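Local coordinates for protein importin subunit beta-1 (Saccharomyces cerevisiae, PDB 5OWU) that carries proteins into the nucleus as the importin beta subunit, joining importin alpha, which recognises the classical nuclear localization signal of the cargo, at residues G352-Q356 with M391-S395; L332-Q336 with N346-S350. All coordinates share one frame; numbering follows the deposited sequence.

Overall arrangement
Both contacts lie on helix 347-362, in the all-helical HEAT-repeat solenoid of importin beta, with their centres 11 Å apart. Contact 2 comes first along the chain and is complete before the residues of contact 1 begin. It folds the end of helix 317-332 and the following loop onto the first turn of helix 347-362, entirely inside HEAT repeat 8. Contact 1, one to two turns further along, sets helix 347-362 against helix 383-395 and so joins repeat 8 to repeat 9. Leu333 links the two: its methyl groups pack on Gly352, Met391 and Ala392. Packing within repeat 8 and stacking on repeat 9 thus meet at Leu333; repetition of both kinds of packing builds the superhelix.

Contact 1: G352-Q356 with M391-S395; sequences GACLQ and MAFGS
Gln356 and Ser395 meet where helix 347-362 of HEAT repeat 8 stacks on helix 383-395 of repeat 9, the repeat-to-repeat packing of a HEAT solenoid. The segment axes approach to 9.3 Å and cross at -32°. Gln356 has CG anti to its carbonyl carbon (chi1 -61°) and runs on extended, which lays CG against Ser395 CB and OG and carries the amide NE2 to the same hydroxyl. Its NE2 gives a bent hydrogen bond of 3.3 Å to Ser395 OG, which sits somewhat out of the amide plane. Ser395 OG in turn donates to Met391 O at 2.8 Å, from above the carbonyl plane, which uses the hydroxyl's proton and leaves OG as acceptor for the glutamine; Ser395 N reaches Met391 O from the opposite face. Leu355, with CG anti to the backbone N (chi1 -177°), lays CD2 against both Ala392 and Ser395, 3.7 Å from Ser395 CB. The Met391 chain bends at chi2 and crosses the glutamine at about a right angle. Trp433 of helix 425-442 touches Gln356, Met391 and Ser395, bringing a third helix against the contact. The terminal methyl of Met391, CE, rests on bare backbone 3.7 Å from Gly352 CA.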
loop_
_atom_site.group_PDB
_atom_site.type_symbol
_atom_site.label_atom_id
_atom_site.label_comp_id
_atom_site.label_asym_id
_atom_site.label_seq_id
_atom_site.Cartn_x
_atom_site.Cartn_y
_atom_site.Cartn_z
ATOM N N GLY A 352 12.223 16.498 -6.483
ATOM C CA GLY A 352 11.895 16.846 -5.108
ATOM C C GLY A 352 11.793 15.630 -4.202
ATOM O O GLY A 352 12.345 15.610 -3.093
ATOM N N ALA A 353 11.082 14.595 -4.656
ATOM C CA ALA A 353 10.986 13.383 -3.846
ATOM C C ALA A 353 12.367 12.782 -3.608
ATOM O O ALA A 353 12.685 12.321 -2.499
ATOM C CB ALA A 353 10.057 12.372 -4.525
ATOM N N CYS A 354 13.202 12.772 -4.646
ATOM C CA CYS A 354 14.550 12.240 -4.505
ATOM C C CYS A 354 15.340 13.043 -3.480
ATOM O O CYS A 354 15.999 12.479 -2.601
ATOM C CB CYS A 354 15.253 12.248 -5.860
ATOM S SG CYS A 354 16.843 11.427 -5.834
ATOM N N LEU A 355 15.271 14.371 -3.572
ATOM C CA LEU A 355 15.956 15.223 -2.608
ATOM C C LEU A 355 15.533 14.890 -1.183
ATOM O O LEU A 355 16.373 14.840 -0.272
ATOM C CB LEU A 355 15.673 16.691 -2.929
ATOM C CG LEU A 355 16.360 17.739 -2.061
ATOM C CD1 LEU A 355 17.884 17.603 -2.141
ATOM C CD2 LEU A 355 15.912 19.131 -2.501
ATOM N N GLN A 356 14.237 14.644 -0.968
ATOM C CA GLN A 356 13.794 14.288 0.378
ATOM C C GLN A 356 14.377 12.951 0.818
ATOM O O GLN A 356 14.731 12.778 1.994
ATOM C CB GLN A 356 12.270 14.272 0.439
ATOM C CG GLN A 356 11.672 15.626 0.107
ATOM C CD GLN A 356 10.156 15.617 0.096
ATOM O OE1 GLN A 356 9.523 14.815 0.784
ATOM N NE2 GLN A 356 9.564 16.516 -0.690
ATOM N N MET A 391 10.857 24.801 -2.369
ATOM C CA MET A 391 10.738 23.353 -2.503
ATOM C C MET A 391 11.947 22.649 -1.896
ATOM O O MET A 391 11.806 21.662 -1.162
ATOM C CB MET A 391 10.579 22.968 -3.979
ATOM C CG MET A 391 10.434 21.460 -4.215
ATOM S SD MET A 391 8.968 20.753 -3.412
ATOM C CE MET A 391 9.387 19.019 -3.497
ATOM N N ALA A 392 13.152 23.143 -2.196
ATOM C CA ALA A 392 14.364 22.528 -1.667
ATOM C C ALA A 392 14.434 22.675 -0.148
ATOM O O ALA A 392 14.718 21.703 0.581
ATOM C CB ALA A 392 15.593 23.152 -2.341
ATOM N N PHE A 393 14.142 23.880 0.353
ATOM C CA PHE A 393 14.219 24.086 1.793
ATOM C C PHE A 393 13.256 23.159 2.518
ATOM O O PHE A 393 13.638 22.471 3.471
ATOM C CB PHE A 393 13.928 25.540 2.151
ATOM C CG PHE A 393 14.281 25.873 3.566
ATOM C CD1 PHE A 393 13.371 25.673 4.580
ATOM C CD2 PHE A 393 15.535 26.358 3.883
ATOM C CE1 PHE A 393 13.700 25.969 5.892
ATOM C CE2 PHE A 393 15.871 26.648 5.183
ATOM C CZ PHE A 393 14.954 26.456 6.190
ATOM N N GLY A 394 12.002 23.115 2.070
ATOM C CA GLY A 394 11.048 22.214 2.685
ATOM C C GLY A 394 11.473 20.766 2.565
ATOM O O GLY A 394 11.229 19.965 3.471
ATOM N N SER A 395 12.140 20.418 1.463
ATOM C CA SER A 395 12.572 19.045 1.236
ATOM C C SER A 395 13.728 18.610 2.130
ATOM O O SER A 395 14.005 17.406 2.180
ATOM C CB SER A 395 12.976 18.848 -0.225
ATOM O OG SER A 395 11.843 18.850 -1.071
#

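Contact 2: L332-Q336 with N346-S350; sequences LLTRQ and NVSMS
Leu332 to Arg335 form a type I beta turn, closed by Arg335 N to Leu332 O at 3.2 Å; Leu333 CA lies 4.5 Å from Ser348 CA on the first turn of helix 347-362. This is the antiparallel helical hairpin of HEAT repeat 8, with Asn346 at the N-cap position of its second helix. Val347 wedges its two methyls against different residues. CG2 of Val347 meets the tip of Leu332 at CD1, 4.0 Å away, the side chains crossing at about a right angle; CG1 lies against CB and CD of the extended Arg335. Leu332 also lays CD2 over the centre of the Arg335 guanidinium, 3.6 Å above its plane. Beyond the contact, Arg335 NH1 forms a salt bridge with Asp280 and a hydrogen bond with Ser277 O, tying the turn to the preceding repeat. Ser348 turns CB toward the loop backbone, 3.6 Å from Leu332 O, and its hydroxyl lies near Gln336 CA. Gln336, its chain bent at chi2 (92°), hydrogen-bonds through NE2 to Glu387 of helix 383-395. Although the CB of Leu333 points away from segment 346-350, its CD2 comes to 3.6 Å from Ser348 O.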
loop_
_atom_site.group_PDB
_atom_site.type_symbol
_atom_site.label_atom_id
_atom_site.label_comp_id
_atom_site.label_asym_id
_atom_site.label_seq_id
_atom_site.Cartn_x
_atom_site.Cartn_y
_atom_site.Cartn_z
ATOM N N LEU A 332 17.125 20.367 -11.445
ATOM C CA LEU A 332 15.905 19.824 -12.026
ATOM C C LEU A 332 14.659 20.434 -11.410
ATOM O O LEU A 332 13.590 20.388 -12.029
ATOM C CB LEU A 332 15.862 18.304 -11.866
ATOM C CG LEU A 332 16.892 17.505 -12.666
ATOM C CD1 LEU A 332 16.806 16.026 -12.298
ATOM C CD2 LEU A 332 16.697 17.701 -14.168
ATOM N N LEU A 333 14.763 21.006 -10.209
ATOM C CA LEU A 333 13.576 21.600 -9.594
ATOM C C LEU A 333 12.981 22.755 -10.400
ATOM O O LEU A 333 11.803 23.085 -10.199
ATOM C CB LEU A 333 13.899 22.091 -8.180
ATOM C CG LEU A 333 14.300 21.009 -7.175
ATOM C CD1 LEU A 333 14.642 21.639 -5.840
ATOM C CD2 LEU A 333 13.186 19.981 -7.011
ATOM N N THR A 334 13.743 23.385 -11.298
ATOM C CA THR A 334 13.239 24.533 -12.046
ATOM C C THR A 334 12.555 24.136 -13.351
ATOM O O THR A 334 12.346 24.994 -14.216
ATOM C CB THR A 334 14.365 25.525 -12.345
ATOM O OG1 THR A 334 15.384 24.882 -13.121
ATOM C CG2 THR A 334 14.954 26.063 -11.055
ATOM N N ARG A 335 12.197 22.866 -13.509
ATOM C CA ARG A 335 11.475 22.397 -14.685
ATOM C C ARG A 335 10.009 22.111 -14.359
ATOM O O ARG A 335 9.435 21.123 -14.816
ATOM C CB ARG A 335 12.155 21.161 -15.269
ATOM C CG ARG A 335 13.595 21.395 -15.678
ATOM C CD ARG A 335 14.173 20.174 -16.378
ATOM N NE ARG A 335 15.617 20.278 -16.596
ATOM C CZ ARG A 335 16.330 19.402 -17.298
ATOM N NH1 ARG A 335 15.742 18.350 -17.858
ATOM N NH2 ARG A 335 17.635 19.570 -17.436
ATOM N N GLN A 336 9.383 22.981 -13.567
ATOM C CA GLN A 336 7.957 22.863 -13.313
ATOM C C GLN A 336 7.167 23.174 -14.589
ATOM O O GLN A 336 7.720 23.561 -15.620
ATOM C CB GLN A 336 7.520 23.808 -12.193
ATOM C CG GLN A 336 8.479 23.915 -11.003
ATOM C CD GLN A 336 9.477 25.052 -11.154
ATOM O OE1 GLN A 336 9.964 25.320 -12.252
ATOM N NE2 GLN A 336 9.785 25.725 -10.050
ATOM N N ASN A 346 5.901 15.393 -13.224
ATOM C CA ASN A 346 7.014 15.714 -14.107
ATOM C C ASN A 346 8.328 15.434 -13.380
ATOM O O ASN A 346 8.346 14.964 -12.238
ATOM C CB ASN A 346 6.935 17.170 -14.572
ATOM C CG ASN A 346 7.465 18.134 -13.541
ATOM O OD1 ASN A 346 8.380 18.917 -13.816
ATOM N ND2 ASN A 346 6.910 18.073 -12.337
ATOM N N VAL A 347 9.441 15.744 -14.057
ATOM C CA VAL A 347 10.762 15.483 -13.488
ATOM C C VAL A 347 11.012 16.344 -12.257
ATOM O O VAL A 347 11.750 15.942 -11.351
ATOM C CB VAL A 347 11.855 15.703 -14.555
ATOM C CG1 VAL A 347 11.858 17.146 -15.040
ATOM C CG2 VAL A 347 13.223 15.317 -14.011
ATOM N N SER A 348 10.426 17.541 -12.198
ATOM C CA SER A 348 10.681 18.407 -11.049
ATOM C C SER A 348 10.131 17.786 -9.769
ATOM O O SER A 348 10.768 17.856 -8.708
ATOM C CB SER A 348 10.080 19.794 -11.286
ATOM O OG SER A 348 8.670 19.765 -11.153
ATOM N N MET A 349 8.959 17.145 -9.855
ATOM C CA MET A 349 8.394 16.477 -8.688
ATOM C C MET A 349 9.215 15.254 -8.296
ATOM O O MET A 349 9.432 15.001 -7.102
ATOM C CB MET A 349 6.941 16.090 -8.967
ATOM C CG MET A 349 6.026 17.300 -9.174
ATOM S SD MET A 349 4.339 16.855 -9.633
ATOM C CE MET A 349 3.591 18.473 -9.807
ATOM N N SER A 350 9.684 14.481 -9.282
ATOM C CA SER A 350 10.545 13.339 -8.977
ATOM C C SER A 350 11.833 13.792 -8.304
ATOM O O SER A 350 12.325 13.138 -7.377
ATOM C CB SER A 350 10.864 12.564 -10.253
ATOM O OG SER A 350 9.673 12.202 -10.933
#